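Local coordinates for isatin hydrolase (Ralstonia solanacearum, PDB 5NMP), which hydrolyses isatin, opening its five-membered ring to give isatinate, in a reaction that depends on bound manganese, at residues 109-114 / 140-145; 113-118 / 123-128; 147-152 / 234-239. All coordinates share one frame; numbering follows the deposited sequence.

In the fold
All three contacts gather round strands 107-114 and 147-151, adjacent parallel members of the mixed sheet. Contacts 1 and 3 are the closer neighbours, their centres about 8 Å apart; contact 2 lies about 12 Å from contact 3 and about 16 Å from contact 1. The segments of contacts 1 and 2 overlap at I113 and D114, and both come before contact 3 along the chain, which brings in the distant segment 234-239. Backbone pairing ties the set together, with I113 N 2.8 Å from L149 O. Contacts 1 and 2 lie away from the metal site; contact 3 comes nearer, about 14 Å from the L149 side chain to the manganese.

Contact 1. Residues 109-114 / 140-145; sequences PAVVID and GRIPAG
V111 carries this contact, and its two methyl groups have separate targets. CG1 reaches the ring of P143, 3.6 Å from its CD, while CG2 meets I142 with 4.0 Å between V111 CG2 and I142 CG2. The division follows from chi1 of -61°, which sets CG1 anti to the carbonyl carbon and tucks CG2 between the backbone N and the carbonyl carbon. The side chains of V111 and I142 cross at about a right angle, whereas V111 and the P143 ring slide past each other in opposite directions. I142 offers its CG2 branch, the one anti to its own backbone N. Farther along, P109 sets its ring carbon CD near the backbone of G145, with 3.9 Å from P109 CD to G145 O, a van der Waals approach.

The touching parts run 151° apart, yet the nearest CA pairs, V111 with I142 and P109 with G145, are 7.0 Å and 7.3 Å apart, and no hydrogen bond links the segments. Residues 140-145 therefore pack beside strand 107-114 without pairing with it. W135 of helix 129-139 touches both V111 and I142, and P109 also packs on A15 of the second subunit. The side-chain touches within the 206 Å² buried are apolar, with a carbonyl oxygen at the P109 end, which suggests cohesion by shape and exclusion of water, directional bonds being left to partners elsewhere, such as E136 for I142 N.

Contact 2. Residues 113-118 / 123-128; sequences IDASAQ and EDWLLT
Two groups of S116 grip D114 OD1, on the segment that lays A115 and Q118 against W125. The hydroxyl S116 OG donates at 2.8 Å to the syn lone pair of D114 OD1. S116 N reaches the same oxygen at 3.2 Å and is nearly straight at 165°, but it comes from above the carboxylate, 53° out of its plane. The two donors thus limit rotation of the carboxylate just where the strand ends. R151 adds only a long, weak ion pair to this oxygen.

Across the contact, the W125 indole does most of the packing. Its CG stands anti to the backbone N (chi1 -170°), which turns the ring toward A115 and Q118. Q118 lies over one face: its CB is 3.5 Å from the centroid of the W125 five-membered ring and close to the ring normal, a CH-pi contact, and CG continues past the rim on the same side, near NE1 and CE2. A115 meets the far end of the six-membered ring obliquely, with 3.6 Å from A115 CB to W125 CZ3. A separate aliphatic touch, 4.3 Å between I113 CG2 and L127 CD1, joins the strand end to strand 126-127.

F131 meets the indole edge-to-face, and F150 packs on both A115 and W125, so residues of helix 129-139 and strand 147-151 both pack on the indole. Downstream, T128 caps the start of helix 129-139 through its OG1. Bonding from S116 N back to D114 OD1 is the signature of an Asx turn, here turning strand 107-114 into helix 116-119 with A115 at the N-cap position.

Contact 3. Residues 147-152 / 234-239; sequences WVLFRT and DQLPPR
R151 lays one face of its guanidinium against D234, whose CB sits 3.3 Å above the plane and toward its rim; the nearest atoms are R151 NH2 and D234 CB, 3.4 Å apart. The touch is packing of a methylene over the guanidinium face, not an ion pair: R151 NH2 and D234 OD2 remain 5.1 Å apart, and the guanidinium and carboxylate planes are turned 51° from each other. The other touch is apolar, with 4.1 Å between L149 CD1 and L236 CD1, the two leucine side chains crossing obliquely.

R151 reaches D234 because its chain is extended from CG to NE, with CG anti to the backbone N (chi1 177°). Its polar end is positioned by D153, which forms a salt bridge with NE, while the ion pair to D114 is long and weak. L236 is packed further by V112, A262 and V264.

The L149 side chain is about 14 Å from the manganese and about 10 Å from that of Q228, which can bind manganese; the contact itself touches no metal ligand. Strand 107-114 lies between strands 147-151 and 239-244; segment 234-239 spans it, with P238 backbone-bonded to V112.

Contact 1. Residues 109-114 / 140-145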
ATOM      1  N   PRO A 109      -7.128  12.540  -7.306  1.00 55.87           N
ATOM      2  CA  PRO A 109      -8.570  12.729  -7.111  1.00 53.40           C
ATOM      3  C   PRO A 109      -9.375  11.661  -7.844  1.00 51.75           C
ATOM      4  O   PRO A 109      -8.837  10.989  -8.726  1.00 52.32           O
ATOM      5  CB  PRO A 109      -8.834  14.116  -7.712  1.00 52.06           C
ATOM      6  CG  PRO A 109      -7.507  14.781  -7.765  1.00 53.36           C
ATOM      7  CD  PRO A 109      -6.518  13.684  -8.003  1.00 53.85           C
ATOM      8  N   ALA A 110     -10.646  11.508  -7.490  1.00 50.17           N
ATOM      9  CA  ALA A 110     -11.494  10.526  -8.155  1.00 49.64           C
ATOM     10  C   ALA A 110     -12.918  11.019  -8.347  1.00 50.86           C
ATOM     11  O   ALA A 110     -13.432  11.808  -7.551  1.00 54.17           O
ATOM     12  CB  ALA A 110     -11.504   9.227  -7.377  1.00 49.10           C
ATOM     13  N   VAL A 111     -13.543  10.550  -9.422  1.00 46.62           N
ATOM     14  CA  VAL A 111     -14.975  10.713  -9.608  1.00 49.04           C
ATOM     15  C   VAL A 111     -15.615   9.334  -9.553  1.00 47.41           C
ATOM     16  O   VAL A 111     -14.985   8.337  -9.909  1.00 46.17           O
ATOM     17  CB  VAL A 111     -15.321  11.406 -10.940  1.00 49.04           C
ATOM     18  CG1 VAL A 111     -14.709  12.795 -10.980  1.00 44.31           C
ATOM     19  CG2 VAL A 111     -14.846  10.572 -12.123  1.00 47.35           C
ATOM     20  N   VAL A 112     -16.856   9.273  -9.090  1.00 49.28           N
ATOM     21  CA  VAL A 112     -17.542   7.993  -8.962  1.00 48.18           C
ATOM     22  C   VAL A 112     -18.789   7.948  -9.838  1.00 47.87           C
ATOM     23  O   VAL A 112     -19.698   8.761  -9.678  1.00 50.77           O
ATOM     24  CB  VAL A 112     -17.929   7.709  -7.500  1.00 48.74           C
ATOM     25  CG1 VAL A 112     -18.644   6.375  -7.390  1.00 45.69           C
ATOM     26  CG2 VAL A 112     -16.692   7.730  -6.609  1.00 49.15           C
ATOM     27  N   ILE A 113     -18.822   6.998 -10.766  1.00 48.02           N
ATOM     28  CA  ILE A 113     -19.961   6.829 -11.666  1.00 50.89           C
ATOM     29  C   ILE A 113     -20.854   5.691 -11.188  1.00 56.47           C
ATOM     30  O   ILE A 113     -20.459   4.526 -11.247  1.00 58.81           O
ATOM     31  CB  ILE A 113     -19.508   6.532 -13.115  1.00 48.69           C
ATOM     32  CG1 ILE A 113     -18.339   7.437 -13.519  1.00 48.29           C
ATOM     33  CG2 ILE A 113     -20.674   6.659 -14.082  1.00 46.68           C
ATOM     34  CD1 ILE A 113     -18.656   8.908 -13.485  1.00 49.78           C
ATOM     35  N   ASP A 114     -22.055   6.022 -10.718  1.00 58.08           N
ATOM     36  CA  ASP A 114     -22.962   5.014 -10.173  1.00 56.46           C
ATOM     37  C   ASP A 114     -23.874   4.409 -11.234  1.00 59.62           C
ATOM     38  O   ASP A 114     -24.757   5.082 -11.770  1.00 61.09           O
ATOM     39  CB  ASP A 114     -23.814   5.608  -9.051  1.00 56.79           C
ATOM     40  CG  ASP A 114     -24.757   4.587  -8.434  1.00 59.40           C
ATOM     41  OD1 ASP A 114     -24.399   3.389  -8.399  1.00 56.28           O
ATOM     42  OD2 ASP A 114     -25.857   4.978  -7.987  1.00 60.88           O
ATOM     43  N   GLY A 140     -20.957  17.840 -13.072  1.00 72.24           N
ATOM     44  CA  GLY A 140     -19.873  18.664 -13.577  1.00 67.33           C
ATOM     45  C   GLY A 140     -18.839  17.887 -14.368  1.00 57.93           C
ATOM     46  O   GLY A 140     -18.850  16.658 -14.396  1.00 54.80           O
ATOM     47  N   ARG A 141     -17.937  18.619 -15.009  1.00 57.37           N
ATOM     48  CA  ARG A 141     -16.916  18.032 -15.868  1.00 58.39           C
ATOM     49  C   ARG A 141     -15.964  17.120 -15.097  1.00 55.82           C
ATOM     50  O   ARG A 141     -15.488  17.476 -14.021  1.00 58.12           O
ATOM     51  CB  ARG A 141     -16.130  19.145 -16.563  1.00 64.03           C
ATOM     52  CG  ARG A 141     -15.136  18.674 -17.605  1.00 67.17           C
ATOM     53  CD  ARG A 141     -14.351  19.852 -18.156  1.00 75.83           C
ATOM     54  NE  ARG A 141     -13.509  19.479 -19.289  1.00 84.67           N
ATOM     55  CZ  ARG A 141     -13.864  19.626 -20.561  1.00 95.67           C
ATOM     56  NH1 ARG A 141     -15.048  20.140 -20.868  1.00 99.31           N
ATOM     57  NH2 ARG A 141     -13.034  19.258 -21.529  1.00100.44           N
ATOM     58  N   ILE A 142     -15.704  15.941 -15.650  1.00 52.80           N
ATOM     59  CA  ILE A 142     -14.709  15.027 -15.101  1.00 53.20           C
ATOM     60  C   ILE A 142     -13.313  15.636 -15.230  1.00 57.38           C
ATOM     61  O   ILE A 142     -12.849  15.896 -16.341  1.00 59.77           O
ATOM     62  CB  ILE A 142     -14.741  13.666 -15.816  1.00 52.77           C
ATOM     63  CG1 ILE A 142     -16.128  13.030 -15.696  1.00 51.73           C
ATOM     64  CG2 ILE A 142     -13.670  12.744 -15.265  1.00 52.35           C
ATOM     65  CD1 ILE A 142     -16.289  11.767 -16.508  1.00 42.98           C
ATOM     66  N   PRO A 143     -12.641  15.873 -14.093  1.00 59.19           N
ATOM     67  CA  PRO A 143     -11.355  16.586 -14.088  1.00 57.15           C
ATOM     68  C   PRO A 143     -10.193  15.755 -14.633  1.00 58.16           C
ATOM     69  O   PRO A 143     -10.147  14.539 -14.444  1.00 57.60           O
ATOM     70  CB  PRO A 143     -11.145  16.911 -12.607  1.00 49.78           C
ATOM     71  CG  PRO A 143     -11.872  15.840 -11.888  1.00 50.17           C
ATOM     72  CD  PRO A 143     -13.068  15.495 -12.735  1.00 54.32           C
ATOM     73  N   ALA A 144      -9.262  16.419 -15.309  1.00 60.30           N
ATOM     74  CA  ALA A 144      -8.095  15.744 -15.860  1.00 59.22           C
ATOM     75  C   ALA A 144      -7.165  15.291 -14.743  1.00 59.91           C
ATOM     76  O   ALA A 144      -6.907  16.039 -13.802  1.00 59.74           O
ATOM     77  CB  ALA A 144      -7.361  16.656 -16.830  1.00 54.65           C
ATOM     78  N   GLY A 145      -6.672  14.063 -14.851  1.00 58.63           N
ATOM     79  CA  GLY A 145      -5.767  13.510 -13.859  1.00 57.48           C
ATOM     80  C   GLY A 145      -6.489  12.818 -12.719  1.00 57.42           C
ATOM     81  O   GLY A 145      -5.898  12.547 -11.673  1.00 62.02           O
TER

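Contact 2. Residues 113-118 / 123-128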
ATOM      1  N   ILE A 113     -18.822   6.998 -10.766  1.00 48.02           N
ATOM      2  CA  ILE A 113     -19.961   6.829 -11.666  1.00 50.89           C
ATOM      3  C   ILE A 113     -20.854   5.691 -11.188  1.00 56.47           C
ATOM      4  O   ILE A 113     -20.459   4.526 -11.247  1.00 58.81           O
ATOM      5  CB  ILE A 113     -19.508   6.532 -13.115  1.00 48.69           C
ATOM      6  CG1 ILE A 113     -18.339   7.437 -13.519  1.00 48.29           C
ATOM      7  CG2 ILE A 113     -20.674   6.659 -14.082  1.00 46.68           C
ATOM      8  CD1 ILE A 113     -18.656   8.908 -13.485  1.00 49.78           C
ATOM      9  N   ASP A 114     -22.055   6.022 -10.718  1.00 58.08           N
ATOM     10  CA  ASP A 114     -22.962   5.014 -10.173  1.00 56.46           C
ATOM     11  C   ASP A 114     -23.874   4.409 -11.234  1.00 59.62           C
ATOM     12  O   ASP A 114     -24.757   5.082 -11.770  1.00 61.09           O
ATOM     13  CB  ASP A 114     -23.814   5.608  -9.051  1.00 56.79           C
ATOM     14  CG  ASP A 114     -24.757   4.587  -8.434  1.00 59.40           C
ATOM     15  OD1 ASP A 114     -24.399   3.389  -8.399  1.00 56.28           O
ATOM     16  OD2 ASP A 114     -25.857   4.978  -7.987  1.00 60.88           O
ATOM     17  N   ALA A 115     -23.665   3.126 -11.516  1.00 59.98           N
ATOM     18  CA  ALA A 115     -24.484   2.402 -12.480  1.00 57.47           C
ATOM     19  C   ALA A 115     -25.053   1.125 -11.871  1.00 61.91           C
ATOM     20  O   ALA A 115     -25.390   0.185 -12.589  1.00 68.44           O
ATOM     21  CB  ALA A 115     -23.672   2.076 -13.721  1.00 52.03           C
ATOM     22  N   SER A 116     -25.161   1.099 -10.547  1.00 57.80           N
ATOM     23  CA  SER A 116     -25.597  -0.098  -9.833  1.00 58.59           C
ATOM     24  C   SER A 116     -27.018  -0.536 -10.208  1.00 58.07           C
ATOM     25  O   SER A 116     -27.299  -1.730 -10.293  1.00 57.34           O
ATOM     26  CB  SER A 116     -25.497   0.123  -8.320  1.00 61.15           C
ATOM     27  OG  SER A 116     -26.157   1.313  -7.927  1.00 66.31           O
ATOM     28  N   ALA A 117     -27.905   0.428 -10.436  1.00 54.68           N
ATOM     29  CA  ALA A 117     -29.281   0.116 -10.809  1.00 57.19           C
ATOM     30  C   ALA A 117     -29.356  -0.524 -12.194  1.00 56.18           C
ATOM     31  O   ALA A 117     -30.192  -1.392 -12.441  1.00 57.14           O
ATOM     32  CB  ALA A 117     -30.136   1.368 -10.762  1.00 53.52           C
ATOM     33  N   GLN A 118     -28.473  -0.094 -13.091  1.00 52.53           N
ATOM     34  CA  GLN A 118     -28.452  -0.602 -14.458  1.00 52.81           C
ATOM     35  C   GLN A 118     -27.887  -2.015 -14.516  1.00 52.90           C
ATOM     36  O   GLN A 118     -28.407  -2.872 -15.230  1.00 55.85           O
ATOM     37  CB  GLN A 118     -27.634   0.324 -15.367  1.00 53.40           C
ATOM     38  CG  GLN A 118     -28.311   1.650 -15.703  1.00 56.48           C
ATOM     39  CD  GLN A 118     -28.291   2.638 -14.551  1.00 60.11           C
ATOM     40  OE1 GLN A 118     -27.604   2.435 -13.547  1.00 63.95           O
ATOM     41  NE2 GLN A 118     -29.048   3.720 -14.691  1.00 60.90           N
ATOM     42  N   GLU A 123     -26.279  -7.787 -16.457  1.00 57.37           N
ATOM     43  CA  GLU A 123     -24.914  -8.094 -16.060  1.00 54.82           C
ATOM     44  C   GLU A 123     -23.912  -7.803 -17.180  1.00 56.13           C
ATOM     45  O   GLU A 123     -22.701  -7.811 -16.959  1.00 54.81           O
ATOM     46  CB  GLU A 123     -24.821  -9.554 -15.613  1.00 54.71           C
ATOM     47  CG  GLU A 123     -25.645  -9.848 -14.364  1.00 56.71           C
ATOM     48  CD  GLU A 123     -25.840 -11.330 -14.112  1.00 64.21           C
ATOM     49  OE1 GLU A 123     -25.988 -12.096 -15.090  1.00 73.47           O
ATOM     50  OE2 GLU A 123     -25.845 -11.729 -12.929  1.00 61.44           O
ATOM     51  N   ASP A 124     -24.421  -7.533 -18.378  1.00 57.71           N
ATOM     52  CA  ASP A 124     -23.562  -7.213 -19.517  1.00 58.82           C
ATOM     53  C   ASP A 124     -23.668  -5.745 -19.904  1.00 57.23           C
ATOM     54  O   ASP A 124     -23.269  -5.353 -21.003  1.00 60.82           O
ATOM     55  CB  ASP A 124     -23.909  -8.091 -20.714  1.00 56.08           C
ATOM     56  CG  ASP A 124     -23.424  -9.511 -20.548  1.00 69.92           C
ATOM     57  OD1 ASP A 124     -24.241 -10.445 -20.691  1.00 71.90           O
ATOM     58  OD2 ASP A 124     -22.218  -9.693 -20.277  1.00 69.16           O
ATOM     59  N   TRP A 125     -24.208  -4.943 -18.990  1.00 52.74           N
ATOM     60  CA  TRP A 125     -24.446  -3.524 -19.233  1.00 52.24           C
ATOM     61  C   TRP A 125     -23.163  -2.784 -19.605  1.00 52.88           C
ATOM     62  O   TRP A 125     -22.107  -3.009 -19.015  1.00 54.98           O
ATOM     63  CB  TRP A 125     -25.087  -2.888 -18.000  1.00 53.25           C
ATOM     64  CG  TRP A 125     -25.593  -1.497 -18.215  1.00 53.90           C
ATOM     65  CD1 TRP A 125     -26.812  -1.135 -18.707  1.00 52.96           C
ATOM     66  CD2 TRP A 125     -24.897  -0.279 -17.927  1.00 54.26           C
ATOM     67  NE1 TRP A 125     -26.916   0.234 -18.749  1.00 54.52           N
ATOM     68  CE2 TRP A 125     -25.753   0.783 -18.276  1.00 52.87           C
ATOM     69  CE3 TRP A 125     -23.630   0.016 -17.411  1.00 53.47           C
ATOM     70  CZ2 TRP A 125     -25.387   2.118 -18.125  1.00 50.03           C
ATOM     71  CZ3 TRP A 125     -23.268   1.342 -17.262  1.00 53.78           C
ATOM     72  CH2 TRP A 125     -24.143   2.377 -17.619  1.00 53.67           C
ATOM     73  N   LEU A 126     -23.267  -1.899 -20.590  1.00 52.27           N
ATOM     74  CA  LEU A 126     -22.106  -1.185 -21.097  1.00 49.62           C
ATOM     75  C   LEU A 126     -22.159   0.304 -20.778  1.00 52.63           C
ATOM     76  O   LEU A 126     -23.147   0.980 -21.071  1.00 57.23           O
ATOM     77  CB  LEU A 126     -21.980  -1.389 -22.608  1.00 50.91           C
ATOM     78  CG  LEU A 126     -21.830  -2.839 -23.067  1.00 55.94           C
ATOM     79  CD1 LEU A 126     -21.765  -2.926 -24.581  1.00 54.55           C
ATOM     80  CD2 LEU A 126     -20.597  -3.467 -22.435  1.00 58.31           C
ATOM     81  N   LEU A 127     -21.084   0.800 -20.174  1.00 51.15           N
ATOM     82  CA  LEU A 127     -20.917   2.225 -19.917  1.00 48.54           C
ATOM     83  C   LEU A 127     -20.650   2.958 -21.227  1.00 55.22           C
ATOM     84  O   LEU A 127     -19.669   2.678 -21.917  1.00 58.96           O
ATOM     85  CB  LEU A 127     -19.772   2.460 -18.930  1.00 45.42           C
ATOM     86  CG  LEU A 127     -19.458   3.903 -18.535  1.00 42.26           C
ATOM     87  CD1 LEU A 127     -20.654   4.537 -17.858  1.00 39.89           C
ATOM     88  CD2 LEU A 127     -18.247   3.947 -17.626  1.00 41.11           C
ATOM     89  N   THR A 128     -21.527   3.894 -21.571  1.00 55.09           N
ATOM     90  CA  THR A 128     -21.420   4.586 -22.847  1.00 51.09           C
ATOM     91  C   THR A 128     -21.032   6.051 -22.678  1.00 50.47           C
ATOM     92  O   THR A 128     -21.088   6.598 -21.575  1.00 51.03           O
ATOM     93  CB  THR A 128     -22.739   4.509 -23.634  1.00 53.66           C
ATOM     94  OG1 THR A 128     -23.773   5.177 -22.901  1.00 54.95           O
ATOM     95  CG2 THR A 128     -23.139   3.064 -23.854  1.00 49.88           C
TER

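Contact 3. Residues 147-152 / 234-239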
ATOM      1  N   TRP A 147      -9.033   9.621 -11.174  1.00 50.03           N
ATOM      2  CA  TRP A 147      -9.564   8.272 -11.341  1.00 48.35           C
ATOM      3  C   TRP A 147     -11.026   8.332 -11.756  1.00 45.16           C
ATOM      4  O   TRP A 147     -11.776   9.200 -11.306  1.00 47.33           O
ATOM      5  CB  TRP A 147      -9.455   7.455 -10.050  1.00 47.80           C
ATOM      6  CG  TRP A 147      -8.089   6.964  -9.707  1.00 49.63           C
ATOM      7  CD1 TRP A 147      -7.230   7.504  -8.798  1.00 41.65           C
ATOM      8  CD2 TRP A 147      -7.429   5.811 -10.247  1.00 47.77           C
ATOM      9  NE1 TRP A 147      -6.072   6.768  -8.744  1.00 47.23           N
ATOM     10  CE2 TRP A 147      -6.168   5.724  -9.626  1.00 46.70           C
ATOM     11  CE3 TRP A 147      -7.780   4.850 -11.200  1.00 41.92           C
ATOM     12  CZ2 TRP A 147      -5.255   4.715  -9.925  1.00 49.08           C
ATOM     13  CZ3 TRP A 147      -6.872   3.848 -11.497  1.00 44.38           C
ATOM     14  CH2 TRP A 147      -5.625   3.789 -10.862  1.00 49.60           C
ATOM     15  N   VAL A 148     -11.431   7.404 -12.610  1.00 45.25           N
ATOM     16  CA  VAL A 148     -12.844   7.192 -12.874  1.00 47.57           C
ATOM     17  C   VAL A 148     -13.259   5.875 -12.231  1.00 48.45           C
ATOM     18  O   VAL A 148     -12.930   4.799 -12.732  1.00 51.07           O
ATOM     19  CB  VAL A 148     -13.153   7.171 -14.379  1.00 49.39           C
ATOM     20  CG1 VAL A 148     -14.631   6.882 -14.614  1.00 47.71           C
ATOM     21  CG2 VAL A 148     -12.763   8.490 -15.011  1.00 49.25           C
ATOM     22  N   LEU A 149     -13.963   5.963 -11.108  1.00 47.11           N
ATOM     23  CA  LEU A 149     -14.383   4.770 -10.380  1.00 46.32           C
ATOM     24  C   LEU A 149     -15.784   4.332 -10.805  1.00 48.03           C
ATOM     25  O   LEU A 149     -16.769   5.042 -10.591  1.00 48.07           O
ATOM     26  CB  LEU A 149     -14.323   5.014  -8.869  1.00 38.64           C
ATOM     27  CG  LEU A 149     -12.941   5.422  -8.344  1.00 38.64           C
ATOM     28  CD1 LEU A 149     -12.927   5.518  -6.828  1.00 40.25           C
ATOM     29  CD2 LEU A 149     -11.863   4.461  -8.832  1.00 36.63           C
ATOM     30  N   PHE A 150     -15.851   3.155 -11.419  1.00 44.67           N
ATOM     31  CA  PHE A 150     -17.088   2.594 -11.948  1.00 43.12           C
ATOM     32  C   PHE A 150     -17.828   1.797 -10.872  1.00 45.78           C
ATOM     33  O   PHE A 150     -17.522   0.628 -10.642  1.00 48.27           O
ATOM     34  CB  PHE A 150     -16.767   1.705 -13.156  1.00 45.26           C
ATOM     35  CG  PHE A 150     -17.972   1.254 -13.935  1.00 46.70           C
ATOM     36  CD1 PHE A 150     -19.166   1.953 -13.876  1.00 48.00           C
ATOM     37  CD2 PHE A 150     -17.902   0.120 -14.733  1.00 47.76           C
ATOM     38  CE1 PHE A 150     -20.270   1.530 -14.601  1.00 51.45           C
ATOM     39  CE2 PHE A 150     -19.001  -0.310 -15.458  1.00 50.10           C
ATOM     40  CZ  PHE A 150     -20.188   0.397 -15.393  1.00 50.66           C
ATOM     41  N   ARG A 151     -18.798   2.427 -10.216  1.00 48.74           N
ATOM     42  CA  ARG A 151     -19.576   1.748  -9.179  1.00 50.18           C
ATOM     43  C   ARG A 151     -20.687   0.884  -9.764  1.00 53.07           C
ATOM     44  O   ARG A 151     -21.541   1.372 -10.505  1.00 56.29           O
ATOM     45  CB  ARG A 151     -20.187   2.753  -8.205  1.00 48.53           C
ATOM     46  CG  ARG A 151     -21.051   2.078  -7.161  1.00 46.30           C
ATOM     47  CD  ARG A 151     -21.882   3.052  -6.359  1.00 48.42           C
ATOM     48  NE  ARG A 151     -22.839   2.330  -5.528  1.00 53.04           N
ATOM     49  CZ  ARG A 151     -23.905   2.879  -4.958  1.00 58.88           C
ATOM     50  NH1 ARG A 151     -24.160   4.171  -5.124  1.00 63.59           N
ATOM     51  NH2 ARG A 151     -24.719   2.132  -4.223  1.00 56.74           N
ATOM     52  N   THR A 152     -20.683  -0.398  -9.411  1.00 51.76           N
ATOM     53  CA  THR A 152     -21.652  -1.350  -9.941  1.00 50.32           C
ATOM     54  C   THR A 152     -22.286  -2.215  -8.854  1.00 49.29           C
ATOM     55  O   THR A 152     -23.157  -3.034  -9.145  1.00 53.04           O
ATOM     56  CB  THR A 152     -20.999  -2.283 -10.972  1.00 52.38           C
ATOM     57  OG1 THR A 152     -19.879  -2.941 -10.368  1.00 52.43           O
ATOM     58  CG2 THR A 152     -20.528  -1.498 -12.190  1.00 50.32           C
ATOM     59  N   ASP A 234     -20.027   2.977  -2.658  1.00 53.94           N
ATOM     60  CA  ASP A 234     -21.287   3.596  -2.261  1.00 60.31           C
ATOM     61  C   ASP A 234     -21.114   4.607  -1.129  1.00 62.08           C
ATOM     62  O   ASP A 234     -22.030   5.372  -0.832  1.00 68.91           O
ATOM     63  CB  ASP A 234     -22.289   2.521  -1.839  1.00 68.27           C
ATOM     64  CG  ASP A 234     -21.774   1.663  -0.697  1.00 78.73           C
ATOM     65  OD1 ASP A 234     -22.112   1.956   0.469  1.00 80.76           O
ATOM     66  OD2 ASP A 234     -21.026   0.698  -0.965  1.00 84.57           O
ATOM     67  N   GLN A 235     -19.948   4.605  -0.491  1.00 56.85           N
ATOM     68  CA  GLN A 235     -19.678   5.532   0.604  1.00 58.89           C
ATOM     69  C   GLN A 235     -18.909   6.754   0.125  1.00 58.99           C
ATOM     70  O   GLN A 235     -18.512   7.604   0.924  1.00 58.76           O
ATOM     71  CB  GLN A 235     -18.900   4.836   1.722  1.00 60.32           C
ATOM     72  CG  GLN A 235     -19.667   3.719   2.398  1.00 67.89           C
ATOM     73  CD  GLN A 235     -18.889   3.091   3.535  1.00 73.58           C
ATOM     74  OE1 GLN A 235     -18.168   3.774   4.263  1.00 73.76           O
ATOM     75  NE2 GLN A 235     -19.028   1.779   3.690  1.00 77.58           N
ATOM     76  N   LEU A 236     -18.702   6.838  -1.185  1.00 57.87           N
ATOM     77  CA  LEU A 236     -17.977   7.957  -1.770  1.00 53.94           C
ATOM     78  C   LEU A 236     -18.918   8.929  -2.470  1.00 55.66           C
ATOM     79  O   LEU A 236     -19.923   8.519  -3.050  1.00 56.19           O
ATOM     80  CB  LEU A 236     -16.925   7.453  -2.758  1.00 51.93           C
ATOM     81  CG  LEU A 236     -15.842   6.540  -2.184  1.00 52.49           C
ATOM     82  CD1 LEU A 236     -14.743   6.315  -3.218  1.00 52.97           C
ATOM     83  CD2 LEU A 236     -15.274   7.121  -0.901  1.00 49.94           C
ATOM     84  N   PRO A 237     -18.590  10.226  -2.419  1.00 55.36           N
ATOM     85  CA  PRO A 237     -19.335  11.252  -3.151  1.00 56.89           C
ATOM     86  C   PRO A 237     -19.071  11.143  -4.649  1.00 59.33           C
ATOM     87  O   PRO A 237     -18.092  10.506  -5.036  1.00 57.59           O
ATOM     88  CB  PRO A 237     -18.776  12.556  -2.584  1.00 53.72           C
ATOM     89  CG  PRO A 237     -17.382  12.209  -2.204  1.00 52.25           C
ATOM     90  CD  PRO A 237     -17.450  10.800  -1.682  1.00 52.48           C
ATOM     91  N   PRO A 238     -19.934  11.748  -5.483  1.00 61.96           N
ATOM     92  CA  PRO A 238     -19.704  11.752  -6.931  1.00 62.78           C
ATOM     93  C   PRO A 238     -18.347  12.347  -7.290  1.00 63.15           C
ATOM     94  O   PRO A 238     -17.681  11.859  -8.204  1.00 61.32           O
ATOM     95  CB  PRO A 238     -20.843  12.624  -7.466  1.00 61.89           C
ATOM     96  CG  PRO A 238     -21.910  12.507  -6.443  1.00 62.12           C
ATOM     97  CD  PRO A 238     -21.206  12.398  -5.125  1.00 60.77           C
ATOM     98  N   ARG A 239     -17.944  13.385  -6.564  1.00 65.07           N
ATOM     99  CA  ARG A 239     -16.653  14.022  -6.793  1.00 66.82           C
ATOM    100  C   ARG A 239     -16.096  14.642  -5.511  1.00 64.37           C
ATOM    101  O   ARG A 239     -16.845  14.986  -4.597  1.00 67.17           O
ATOM    102  CB  ARG A 239     -16.769  15.081  -7.890  1.00 70.12           C
ATOM    103  CG  ARG A 239     -17.719  16.215  -7.561  1.00 77.33           C
ATOM    104  CD  ARG A 239     -17.877  17.128  -8.756  1.00 81.59           C
ATOM    105  NE  ARG A 239     -16.586  17.450  -9.353  1.00 85.17           N
ATOM    106  CZ  ARG A 239     -16.418  17.815 -10.619  1.00 89.01           C
ATOM    107  NH1 ARG A 239     -15.204  18.088 -11.078  1.00 90.22           N
ATOM    108  NH2 ARG A 239     -17.464  17.901 -11.429  1.00 91.27           N
TER